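Local coordinates for protein arsenate Reductase (PDB 3T38) that probably reduces arsenate to arsenite with electrons from thioredoxin, on a low molecular weight tyrosine phosphatase fold preceded by a helical N-terminal domain, at residues 27-32 / 68-73; 104-109 / 203-208. All coordinates share one frame; numbering follows the deposited sequence.

Contact 1. Residues 27-32 / 68-73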
loop_
_atom_site.group_PDB
_atom_site.type_symbol
_atom_site.label_atom_id
_atom_site.label_comp_id
_atom_site.label_asym_id
_atom_site.label_seq_id
_atom_site.Cartn_x
_atom_site.Cartn_y
_atom_site.Cartn_z
ATOM N N GLY A 27 -6.000 22.737 -9.231
ATOM C CA GLY A 27 -5.019 23.327 -10.143
ATOM C C GLY A 27 -3.746 22.491 -10.157
ATOM O O GLY A 27 -2.987 22.546 -11.119
ATOM N N VAL A 28 -3.520 21.698 -9.110
ATOM C CA VAL A 28 -2.276 20.940 -8.968
ATOM C C VAL A 28 -2.421 19.457 -9.349
ATOM O O VAL A 28 -1.703 18.929 -10.211
ATOM C CB VAL A 28 -1.731 21.078 -7.516
ATOM C CG1 VAL A 28 -0.468 20.258 -7.294
ATOM C CG2 VAL A 28 -1.495 22.568 -7.189
ATOM N N PHE A 29 -3.350 18.782 -8.685
ATOM C CA PHE A 29 -3.666 17.406 -9.018
ATOM C C PHE A 29 -5.135 17.292 -9.297
ATOM O O PHE A 29 -5.917 18.044 -8.704
ATOM C CB PHE A 29 -3.290 16.465 -7.852
ATOM C CG PHE A 29 -1.835 16.476 -7.530
ATOM C CD1 PHE A 29 -0.885 16.278 -8.539
ATOM C CD2 PHE A 29 -1.399 16.711 -6.237
ATOM C CE1 PHE A 29 0.457 16.302 -8.251
ATOM C CE2 PHE A 29 -0.027 16.710 -5.929
ATOM C CZ PHE A 29 0.882 16.514 -6.927
ATOM N N SER A 30 -5.476 16.361 -10.200
ATOM C CA SER A 30 -6.849 15.863 -10.401
ATOM C C SER A 30 -7.461 15.427 -9.083
ATOM O O SER A 30 -6.794 14.707 -8.248
ATOM C CB SER A 30 -6.888 14.657 -11.357
ATOM O OG SER A 30 -5.946 14.786 -12.428
ATOM N N ALA A 31 -8.700 15.899 -8.896
ATOM C CA ALA A 31 -9.631 15.470 -7.857
ATOM C C ALA A 31 -9.705 13.947 -7.733
ATOM O O ALA A 31 -9.780 13.439 -6.636
ATOM C CB ALA A 31 -10.971 16.010 -8.114
ATOM N N GLU A 32 -9.696 13.244 -8.862
ATOM C CA GLU A 32 -9.699 11.786 -8.862
ATOM C C GLU A 32 -8.448 11.281 -8.157
ATOM O O GLU A 32 -8.539 10.397 -7.328
ATOM C CB GLU A 32 -9.862 11.184 -10.283
ATOM C CG GLU A 32 -8.921 11.781 -11.318
ATOM C CD GLU A 32 -9.266 11.463 -12.755
ATOM O OE1 GLU A 32 -8.350 10.936 -13.462
ATOM O OE2 GLU A 32 -10.428 11.782 -13.176
ATOM N N HIS A 68 2.148 16.223 -0.708
ATOM C CA HIS A 68 3.272 17.183 -0.693
ATOM C C HIS A 68 4.504 16.556 -1.333
ATOM O O HIS A 68 5.091 17.153 -2.212
ATOM C CB HIS A 68 3.578 17.698 0.715
ATOM C CG HIS A 68 4.665 18.744 0.753
ATOM N ND1 HIS A 68 4.429 20.081 0.486
ATOM C CD2 HIS A 68 5.995 18.645 1.029
ATOM C CE1 HIS A 68 5.565 20.755 0.574
ATOM N NE2 HIS A 68 6.530 19.908 0.902
ATOM N N ALA A 69 4.870 15.335 -0.921
ATOM C CA ALA A 69 5.932 14.615 -1.592
ATOM C C ALA A 69 5.700 14.601 -3.117
ATOM O O ALA A 69 6.602 14.973 -3.868
ATOM C CB ALA A 69 6.093 13.206 -1.057
ATOM N N LEU A 70 4.510 14.249 -3.578
ATOM C CA LEU A 70 4.261 14.221 -5.021
ATOM C C LEU A 70 4.379 15.593 -5.712
ATOM O O LEU A 70 4.888 15.685 -6.821
ATOM C CB LEU A 70 2.890 13.604 -5.320
ATOM C CG LEU A 70 2.491 13.307 -6.781
ATOM C CD1 LEU A 70 3.493 12.288 -7.415
ATOM C CD2 LEU A 70 1.074 12.758 -6.846
ATOM N N ALA A 71 3.893 16.635 -5.049
ATOM C CA ALA A 71 4.045 18.023 -5.502
ATOM C C ALA A 71 5.525 18.356 -5.718
ATOM O O ALA A 71 5.902 19.003 -6.691
ATOM C CB ALA A 71 3.445 18.955 -4.447
ATOM N N VAL A 72 6.355 17.908 -4.777
ATOM C CA VAL A 72 7.799 18.177 -4.818
ATOM C C VAL A 72 8.422 17.371 -5.965
ATOM O O VAL A 72 9.091 17.915 -6.823
ATOM C CB VAL A 72 8.469 17.865 -3.455
ATOM C CG1 VAL A 72 10.010 17.897 -3.565
ATOM C CG2 VAL A 72 8.005 18.878 -2.411
ATOM N N ALA A 73 8.159 16.072 -5.985
ATOM C CA ALA A 73 8.648 15.185 -7.029
ATOM C C ALA A 73 8.441 15.805 -8.403
ATOM O O ALA A 73 9.290 15.686 -9.271
ATOM C CB ALA A 73 7.951 13.822 -6.936
#
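Phe29 of the turn leading into helix 31-49 packs apolarly against Leu70 and Ala71 near the C-terminal end of helix 55-73, a small buried contact within the helical N-terminal domain. Just 142 Å² is buried, counting both sides, nearly all of it by one ring and two aliphatic residues. Across the contact it is mainly the CZ and CE1 end of the Phe29 ring that touches. CG stands anti to the carbonyl carbon and beside the backbone N (chi1 -62°), which carries the ring out toward the helix until Phe29 CZ lies 3.6 Å from Leu70 CG. Leu70 CD2 then sits over one face of the ring, 4.1 Å from its centroid and displaced toward the rim, in a CH-pi contact. The ring is flanked on its opposite face by Val28 CG1, above the centre, so the flat side chain is held between two branched aliphatic groups. At the edge, in the ring plane, comes the backbone: Ala71 N is 3.6 Å from Phe29 CZ. The short side chain of Ala71 suits this place, because it lets the ring end approach the helix backbone while Ala71 CB still touches Phe29 CZ at 4.3 Å. Nearby, Leu70 touches Tyr37, which belongs to the dithiane-diol pocket, and Arg36 of the second subunit; Phe29 packs on Glu32 of that same subunit. The side chains that meet are apolar, so their hold on the turn rests on shape and burial, and the groups at the ring's faces and edge help to fix how it is turned.

Contact 2. Residues 104-109 / 203-208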
loop_
_atom_site.group_PDB
_atom_site.type_symbol
_atom_site.label_atom_id
_atom_site.label_comp_id
_atom_site.label_asym_id
_atom_site.label_seq_id
_atom_site.Cartn_x
_atom_site.Cartn_y
_atom_site.Cartn_z
ATOM N N HIS A 104 15.606 16.350 14.452
ATOM C CA HIS A 104 16.055 16.947 15.698
ATOM C C HIS A 104 17.342 17.804 15.489
ATOM O O HIS A 104 17.413 18.927 16.016
ATOM C CB HIS A 104 16.250 15.834 16.723
ATOM C CG HIS A 104 17.063 16.210 17.918
ATOM N ND1 HIS A 104 16.516 16.803 19.037
ATOM C CD2 HIS A 104 18.372 15.993 18.207
ATOM C CE1 HIS A 104 17.464 16.987 19.944
ATOM N NE2 HIS A 104 18.597 16.490 19.471
ATOM N N TYR A 105 18.325 17.316 14.715
ATOM C CA TYR A 105 19.514 18.157 14.377
ATOM C C TYR A 105 19.158 19.216 13.377
ATOM O O TYR A 105 19.574 20.296 13.504
ATOM C CB TYR A 105 20.710 17.306 13.875
ATOM C CG TYR A 105 21.150 16.253 14.905
ATOM C CD1 TYR A 105 21.480 16.628 16.168
ATOM C CD2 TYR A 105 21.202 14.916 14.604
ATOM C CE1 TYR A 105 21.852 15.715 17.124
ATOM C CE2 TYR A 105 21.540 13.949 15.585
ATOM C CZ TYR A 105 21.878 14.369 16.837
ATOM O OH TYR A 105 22.269 13.494 17.874
ATOM N N ALA A 106 18.344 18.904 12.384
ATOM C CA ALA A 106 18.205 19.769 11.185
ATOM C C ALA A 106 17.015 20.727 11.241
ATOM O O ALA A 106 17.046 21.774 10.641
ATOM C CB ALA A 106 18.146 18.868 9.884
ATOM N N GLY A 107 15.954 20.366 11.966
ATOM C CA GLY A 107 14.733 21.185 12.028
ATOM C C GLY A 107 14.130 21.362 10.640
ATOM O O GLY A 107 14.043 20.423 9.881
ATOM N N SER A 108 13.735 22.597 10.321
ATOM C CA SER A 108 13.180 23.043 9.030
ATOM C C SER A 108 14.087 22.975 7.823
ATOM O O SER A 108 13.614 23.150 6.691
ATOM C CB SER A 108 12.871 24.539 9.160
ATOM O OG SER A 108 11.661 24.708 9.826
ATOM N N SER A 109 15.398 22.829 8.055
ATOM C CA SER A 109 16.389 22.702 6.961
ATOM C C SER A 109 16.268 21.452 6.116
ATOM O O SER A 109 16.836 21.424 5.045
ATOM C CB SER A 109 17.813 22.773 7.480
ATOM O OG SER A 109 17.914 23.845 8.347
ATOM N N GLU A 203 26.900 12.306 10.834
ATOM C CA GLU A 203 27.742 12.428 9.643
ATOM C C GLU A 203 26.897 12.766 8.438
ATOM O O GLU A 203 27.309 13.556 7.614
ATOM C CB GLU A 203 28.546 11.163 9.361
ATOM C CG GLU A 203 29.559 10.835 10.444
ATOM C CD GLU A 203 30.445 12.049 10.858
ATOM O OE1 GLU A 203 31.062 12.706 9.956
ATOM O OE2 GLU A 203 30.522 12.328 12.098
ATOM N N LEU A 204 25.703 12.181 8.360
ATOM C CA LEU A 204 24.845 12.431 7.252
ATOM C C LEU A 204 24.445 13.913 7.252
ATOM O O LEU A 204 24.554 14.540 6.215
ATOM C CB LEU A 204 23.608 11.532 7.266
ATOM C CG LEU A 204 22.505 11.946 6.281
ATOM C CD1 LEU A 204 22.952 11.744 4.809
ATOM C CD2 LEU A 204 21.213 11.194 6.525
ATOM N N TRP A 205 24.038 14.451 8.411
ATOM C CA TRP A 205 23.673 15.867 8.555
ATOM C C TRP A 205 24.845 16.831 8.257
ATOM O O TRP A 205 24.700 17.811 7.502
ATOM C CB TRP A 205 23.066 16.099 9.949
ATOM C CG TRP A 205 22.771 17.547 10.344
ATOM C CD1 TRP A 205 23.119 18.172 11.520
ATOM C CD2 TRP A 205 22.102 18.530 9.550
ATOM N NE1 TRP A 205 22.677 19.467 11.502
ATOM C CE2 TRP A 205 22.051 19.713 10.305
ATOM C CE3 TRP A 205 21.546 18.522 8.254
ATOM C CZ2 TRP A 205 21.457 20.895 9.816
ATOM C CZ3 TRP A 205 20.941 19.685 7.768
ATOM C CH2 TRP A 205 20.901 20.859 8.552
ATOM N N LYS A 206 26.021 16.527 8.796
ATOM C CA LYS A 206 27.206 17.287 8.406
ATOM C C LYS A 206 27.352 17.242 6.901
ATOM O O LYS A 206 27.526 18.277 6.259
ATOM C CB LYS A 206 28.471 16.803 9.136
ATOM C CG LYS A 206 28.508 17.141 10.676
ATOM C CD LYS A 206 29.533 16.248 11.485
ATOM C CE LYS A 206 29.726 16.697 12.932
ATOM N NZ LYS A 206 30.974 17.579 13.101
ATOM N N SER A 207 27.216 16.056 6.318
ATOM C CA SER A 207 27.422 15.942 4.872
ATOM C C SER A 207 26.369 16.698 4.028
ATOM O O SER A 207 26.720 17.382 3.061
ATOM C CB SER A 207 27.584 14.485 4.463
ATOM O OG SER A 207 27.293 14.334 3.109
ATOM N N ILE A 208 25.099 16.585 4.414
ATOM C CA ILE A 208 24.047 17.323 3.793
ATOM C C ILE A 208 24.273 18.827 3.833
ATOM O O ILE A 208 24.156 19.468 2.805
ATOM C CB ILE A 208 22.654 16.989 4.448
ATOM C CG1 ILE A 208 22.289 15.515 4.233
ATOM C CG2 ILE A 208 21.568 17.989 3.974
ATOM C CD1 ILE A 208 20.943 15.110 4.878
#
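Trp205 of the C-terminal helix 190-211 lies against Tyr105 and Ala106 at the end of helix 94-106 and Ser109 just beyond it, joining two helices of the low molecular weight tyrosine phosphatase fold. Along 203-208, Leu204 comes first and turns to the interior, touching Leu102 of helix 94-106 and Phe86 of strand 83-88, a role suited to a branched aliphatic chain. Trp205 follows and makes the crossing: a chi1 of 173° swings CG away from the Trp205 backbone N and sends the indole across to the other helix. A broad flat ring can serve three neighbours at once. Its pyrrole end receives Tyr105, with Trp205 CD1 3.5 Å from Tyr105 CB, while the phenol leads away to a hydrogen bond with Asp198. Its six-membered ring reaches Ser109, whose CB is 3.8 Å from Trp205 CH2. Ile208, one turn on, packs on Val84 of strand 83-88. After helix 94-106, Gly107 takes a positive phi, which suits glycine, and Ser109 N bonds back to Ala106 O. Small Ala106 permits a close approach: its CB stands 3.6 Å from the centroid of the six-membered ring of Trp205, 10° off the ring normal.

Overall arrangement
Contact 1 comes first along the chain, in the helical N-terminal part; contact 2 lies wholly in the phosphatase-like part that follows. Their centres are about 27 Å apart, and a gap of about 10 Å separates their nearest atoms. They share no helix. Contact 1 joins the turn before helix 31-49 to helix 55-73, whereas contact 2 joins helix 94-106 to helix 190-211. Leu204 and Ile208 of contact 2 rest on strand 83-88 of the four-stranded parallel sheet. Helix 55-73 meets the same sheet at strand 111-116, one of its two edge strands: His68 NE2 hydrogen-bonds Glu111 OE2, and His68 and Ala69 touch Arg113. The two helix pairings are thus separate, but helix 55-73 ties the N-terminal part to the sheet.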